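Local coordinates for AP205 bacteriophage COAT protein (Acinetobacter phage ap205, PDB 5FS4) that forms the capsid of a small single-stranded RNA bacteriophage, pairing as a dimer of two copies that probably is the building unit of the shell, at residues P7-T12 against S21-L26; L26-S31 against S55-P60. The protein carries 2 engineered substitutions. One frame throughout, in Å; residues are numbered along the deposited sequence.

Interaction 1 of 2, residues P7-T12 against S21-L26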
# COMPACT_ATOMS: atom_id res chain seq x y z
N PRO B 7 -8.83 13.15 -12.19
CA PRO B 7 -8.12 12.22 -13.04
C PRO B 7 -6.66 12.62 -13.21
O PRO B 7 -6.32 13.81 -13.23
CB PRO B 7 -8.89 12.31 -14.35
CG PRO B 7 -9.39 13.70 -14.39
CD PRO B 7 -9.82 13.93 -12.97
N MET B 8 -5.78 11.62 -13.36
CA MET B 8 -4.35 11.82 -13.48
C MET B 8 -3.98 11.34 -14.86
O MET B 8 -4.65 10.47 -15.37
CB MET B 8 -3.67 11.05 -12.34
CG MET B 8 -4.01 11.59 -10.94
SD MET B 8 -3.26 10.70 -9.54
CE MET B 8 -1.74 11.41 -9.88
N GLN B 9 -3.02 11.99 -15.51
CA GLN B 9 -2.58 11.66 -16.89
C GLN B 9 -1.15 11.04 -16.92
O GLN B 9 -0.29 11.47 -16.13
CB GLN B 9 -2.55 12.92 -17.78
CG GLN B 9 -3.89 13.64 -17.93
CD GLN B 9 -5.01 12.75 -18.47
OE1 GLN B 9 -4.74 11.78 -19.20
NE2 GLN B 9 -6.29 13.06 -18.09
N PRO B 10 -0.92 10.02 -17.80
CA PRO B 10 0.44 9.52 -17.97
C PRO B 10 1.33 10.71 -18.38
O PRO B 10 0.90 11.47 -19.24
CB PRO B 10 0.33 8.50 -19.10
CG PRO B 10 -1.12 8.20 -19.30
CD PRO B 10 -1.89 9.34 -18.69
N ILE B 11 2.48 10.96 -17.72
CA ILE B 11 3.43 12.04 -18.14
C ILE B 11 4.72 11.45 -18.70
O ILE B 11 5.34 12.03 -19.61
CB ILE B 11 3.80 13.13 -17.05
CG1 ILE B 11 4.05 12.55 -15.63
CG2 ILE B 11 2.77 14.25 -17.00
CD1 ILE B 11 5.54 12.41 -15.35
N THR B 12 5.15 10.33 -18.15
CA THR B 12 6.25 9.55 -18.73
C THR B 12 5.72 8.11 -18.90
O THR B 12 4.84 7.67 -18.14
CB THR B 12 7.60 9.62 -17.92
OG1 THR B 12 7.42 9.24 -16.54
CG2 THR B 12 8.24 11.04 -18.01
N SER B 21 0.33 11.81 -13.37
CA SER B 21 0.33 12.93 -12.44
C SER B 21 -0.94 13.77 -12.61
O SER B 21 -1.63 13.72 -13.61
CB SER B 21 1.58 13.79 -12.53
OG SER B 21 1.55 14.48 -13.73
N ASP B 22 -1.22 14.57 -11.64
CA ASP B 22 -2.47 15.33 -11.64
C ASP B 22 -2.18 16.61 -12.36
O ASP B 22 -1.27 17.34 -11.95
CB ASP B 22 -2.86 15.59 -10.22
CG ASP B 22 -4.10 16.56 -10.08
OD1 ASP B 22 -4.66 17.15 -11.06
OD2 ASP B 22 -4.50 16.66 -8.95
N PRO B 23 -2.90 16.89 -13.46
CA PRO B 23 -2.43 18.10 -14.19
C PRO B 23 -2.66 19.41 -13.52
O PRO B 23 -2.05 20.40 -13.93
CB PRO B 23 -3.25 18.09 -15.49
CG PRO B 23 -4.16 16.92 -15.44
CD PRO B 23 -3.95 16.15 -14.19
N THR B 24 -3.48 19.40 -12.50
CA THR B 24 -3.70 20.56 -11.69
C THR B 24 -2.78 20.59 -10.50
O THR B 24 -2.86 21.56 -9.75
CB THR B 24 -5.19 20.63 -11.20
OG1 THR B 24 -5.44 19.76 -10.06
CG2 THR B 24 -6.14 20.26 -12.33
N ARG B 25 -1.98 19.53 -10.24
CA ARG B 25 -1.07 19.51 -9.08
C ARG B 25 -0.01 18.47 -9.40
O ARG B 25 -0.10 17.25 -9.02
CB ARG B 25 -1.77 19.23 -7.72
CG ARG B 25 -0.83 19.26 -6.53
CD ARG B 25 -1.60 19.16 -5.21
NE ARG B 25 -0.75 19.32 -4.03
CZ ARG B 25 -0.51 20.49 -3.42
NH1 ARG B 25 -1.01 21.64 -3.92
NH2 ARG B 25 0.27 20.53 -2.34
N LEU B 26 0.95 18.96 -10.18
CA LEU B 26 1.88 18.06 -10.88
C LEU B 26 2.73 17.25 -9.94
O LEU B 26 3.19 16.18 -10.33
CB LEU B 26 2.71 18.84 -11.85
CG LEU B 26 1.86 19.33 -13.05
CD1 LEU B 26 2.53 20.52 -13.71
CD2 LEU B 26 1.56 18.19 -14.05
O HOH W 1 -6.82 16.45 -12.45
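Met8 lays its methyl end along the backbone of Ser21 and Asp22, with CE 3.6 Å from Ser21 CA. Its CG stands anti to the carbonyl carbon and the chain runs on extended before bending at chi3 (75°), which turns CE in against that backbone. Thr28 of the same chain and Val127 of the second subunit also pack on this buried side chain. Between 7-12 and 21-26 the backbones bond at one antiparallel hydrogen-bonded pair, Gln9 with Ser21. Gln9 N donates to Ser21 O at 2.9 Å and Ser21 N to Gln9 O at 2.8 Å; both bonds are fairly straight, although each donor sits above the plane of the carbonyl it meets. Ser21 OG, held between the backbone N and the carbonyl carbon (chi1 70°), meets both aliphatic branches of Ile11, CG2 at 3.5 Å being nearer than CG1. Gln9, bent at chi2, brings CG obliquely against CG of the Pro23 ring. Asp22 to Arg25 form a type I turn, closed by a bond from Arg25 N to Asp22 O. Asp22 has CG anti to the backbone N (chi1 173°) and directs OD1 into this turn, where Thr24 N (2.9 Å) and Thr24 OG1 both donate to it from above the carboxylate plane. A water also donates to this OD1 and to Pro7 O, so three donors grip one oxygen, and the water among them links the turn to the neighbouring strand. Lys6 NZ hydrogen-bonds Thr24 OG1, and its charge would tend to favour an ionised Asp22. Ile11 and Thr12 both pair with Val19, a classic beta bulge in an N-terminal antiparallel beta hairpin, whose second strand is followed through Asp22 by an Asx turn.

Interaction 2 of 2, residues L26-S31 against S55-P60; sequences LSTTFS and SVYKRP
Backbone hydrogen bonds join the two strands at Thr29 and Val56, an antiparallel hydrogen-bonded pair. Thr29 N donates to Val56 O at 3.1 Å, lying in the carbonyl plane on a lone pair, and Val56 N returns a bond to Thr29 O at 3.0 Å. Weaker CA-H...O contacts run from Thr28 CA to Val56 O and from Ser55 CA to Thr29 O. The axes of 28-31 and 55-60 approach to 4.8 Å, their directions 173° apart, as neighbours in the five-stranded antiparallel sheet of the small RNA phage coat protein, on which helix 92-111 of the second subunit packs. Side-chain packing differs between the faces. Thr29 and Val56 lie side by side, pointing the same way; Thr29 OG1, between the backbone N and the carbonyl carbon (chi1 58°), is 3.4 Å from Val56 CB, while Ser27 CB rests on Lys58 CG. On the other face Ser55 OG meets the Phe30 ring edge in plane, 3.3 Å from CD1, and hydrogen-bonds His102 of the second subunit. Thr28 OG1 approaches Tyr57 CD2 obliquely at 3.4 Å. One water ties Ser27 OG, Thr28 OG1 and Lys58 N together and sits over one face of the Tyr57 ring. The Arg59 guanidinium covers the opposite face, NH2 3.2 Å above the ring plane, and salt-bridges Glu98 of the second subunit; Tyr57 OH hydrogen-bonds Asp130 there.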
# COMPACT_ATOMS: atom_id res chain seq x y z
N LEU B 26 0.95 18.96 -10.18
CA LEU B 26 1.88 18.06 -10.88
C LEU B 26 2.73 17.25 -9.94
O LEU B 26 3.19 16.18 -10.33
CB LEU B 26 2.71 18.84 -11.85
CG LEU B 26 1.86 19.33 -13.05
CD1 LEU B 26 2.53 20.52 -13.71
CD2 LEU B 26 1.56 18.19 -14.05
N SER B 27 2.89 17.71 -8.69
CA SER B 27 3.62 16.95 -7.66
C SER B 27 2.87 15.71 -7.12
O SER B 27 3.46 14.90 -6.43
CB SER B 27 4.00 17.85 -6.47
OG SER B 27 2.89 18.41 -5.82
N THR B 28 1.57 15.59 -7.39
CA THR B 28 0.82 14.34 -7.11
C THR B 28 1.09 13.29 -8.21
O THR B 28 0.78 13.51 -9.40
CB THR B 28 -0.67 14.60 -6.98
OG1 THR B 28 -0.83 15.58 -5.97
CG2 THR B 28 -1.40 13.35 -6.46
N THR B 29 1.73 12.18 -7.83
CA THR B 29 2.10 11.18 -8.84
C THR B 29 1.66 9.80 -8.38
O THR B 29 1.52 9.56 -7.19
CB THR B 29 3.62 11.14 -9.17
OG1 THR B 29 4.38 10.89 -7.98
CG2 THR B 29 4.06 12.41 -9.71
N PHE B 30 1.34 8.95 -9.35
CA PHE B 30 1.15 7.53 -9.12
C PHE B 30 1.93 6.84 -10.22
O PHE B 30 1.64 7.07 -11.39
CB PHE B 30 -0.31 7.12 -9.24
CG PHE B 30 -0.51 5.65 -9.07
CD1 PHE B 30 -0.34 5.09 -7.80
CD2 PHE B 30 -0.77 4.83 -10.20
CE1 PHE B 30 -0.51 3.73 -7.59
CE2 PHE B 30 -0.91 3.44 -9.99
CZ PHE B 30 -0.79 2.93 -8.70
N SER B 31 2.86 5.95 -9.85
CA SER B 31 3.64 5.25 -10.87
C SER B 31 3.48 3.75 -10.75
O SER B 31 3.35 3.21 -9.67
CB SER B 31 5.08 5.71 -10.77
OG SER B 31 5.70 5.08 -9.69
N SER B 55 2.69 5.92 -4.73
CA SER B 55 1.79 7.09 -4.67
C SER B 55 2.57 8.17 -3.91
O SER B 55 3.21 7.86 -2.93
CB SER B 55 0.50 6.78 -3.92
OG SER B 55 -0.27 5.75 -4.56
N VAL B 56 2.53 9.42 -4.41
CA VAL B 56 3.22 10.53 -3.83
C VAL B 56 2.31 11.75 -3.78
O VAL B 56 1.62 12.05 -4.72
CB VAL B 56 4.53 10.91 -4.57
CG1 VAL B 56 5.16 12.18 -4.02
CG2 VAL B 56 5.52 9.78 -4.54
N TYR B 57 2.26 12.34 -2.58
CA TYR B 57 1.57 13.64 -2.39
C TYR B 57 2.44 14.54 -1.55
O TYR B 57 3.04 14.10 -0.54
CB TYR B 57 0.16 13.43 -1.75
CG TYR B 57 -0.83 14.61 -1.91
CD1 TYR B 57 -0.73 15.76 -1.14
CD2 TYR B 57 -1.84 14.57 -2.90
CE1 TYR B 57 -1.60 16.82 -1.33
CE2 TYR B 57 -2.69 15.61 -3.11
CZ TYR B 57 -2.59 16.73 -2.32
OH TYR B 57 -3.44 17.78 -2.52
N LYS B 58 2.48 15.81 -1.96
CA LYS B 58 3.13 16.87 -1.23
C LYS B 58 2.11 17.61 -0.42
O LYS B 58 1.36 18.45 -0.92
CB LYS B 58 3.90 17.79 -2.18
CG LYS B 58 4.96 17.03 -3.00
CD LYS B 58 5.92 16.22 -2.09
CE LYS B 58 7.36 16.64 -2.26
NZ LYS B 58 7.83 16.09 -3.59
N ARG B 59 2.14 17.31 0.88
CA ARG B 59 1.11 17.74 1.79
C ARG B 59 1.61 18.81 2.75
O ARG B 59 2.53 18.56 3.50
CB ARG B 59 0.66 16.51 2.58
CG ARG B 59 -0.53 16.70 3.55
CD ARG B 59 -1.87 16.88 2.89
NE ARG B 59 -2.22 15.76 2.06
CZ ARG B 59 -3.23 15.73 1.21
NH1 ARG B 59 -4.02 16.76 1.09
NH2 ARG B 59 -3.41 14.65 0.46
N PRO B 60 0.96 20.00 2.75
CA PRO B 60 1.29 21.05 3.70
C PRO B 60 1.33 20.52 5.14
O PRO B 60 0.42 19.82 5.57
CB PRO B 60 0.15 22.09 3.51
CG PRO B 60 -0.41 21.81 2.18
CD PRO B 60 -0.29 20.32 2.02
O HOH W 2 0.99 16.89 -4.34

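Overall arrangement
Interactions 1 and 2 follow each other along the chain, share Leu26 and have centres about 10 Å apart. Strands 17-22 and 28-38 are neighbours in the sheet, so the two hairpin contacts sit in consecutive strand order, 5-14, 17-22, 28-38, 47-60. Asp22 N and Thr28 O, 3.2 Å apart, probably form a hydrogen bond on either side of the turn that joins the two middle strands. Met8 CE packs 3.3 Å from Thr28 O, and Arg25 NH2 reaches Lys58 O at 2.7 Å, a hydrogen bond that spans from the turn of interaction 1 to the far strand of interaction 2. Both contacts touch the second subunit, so this end of the sheet also takes part in the dimer.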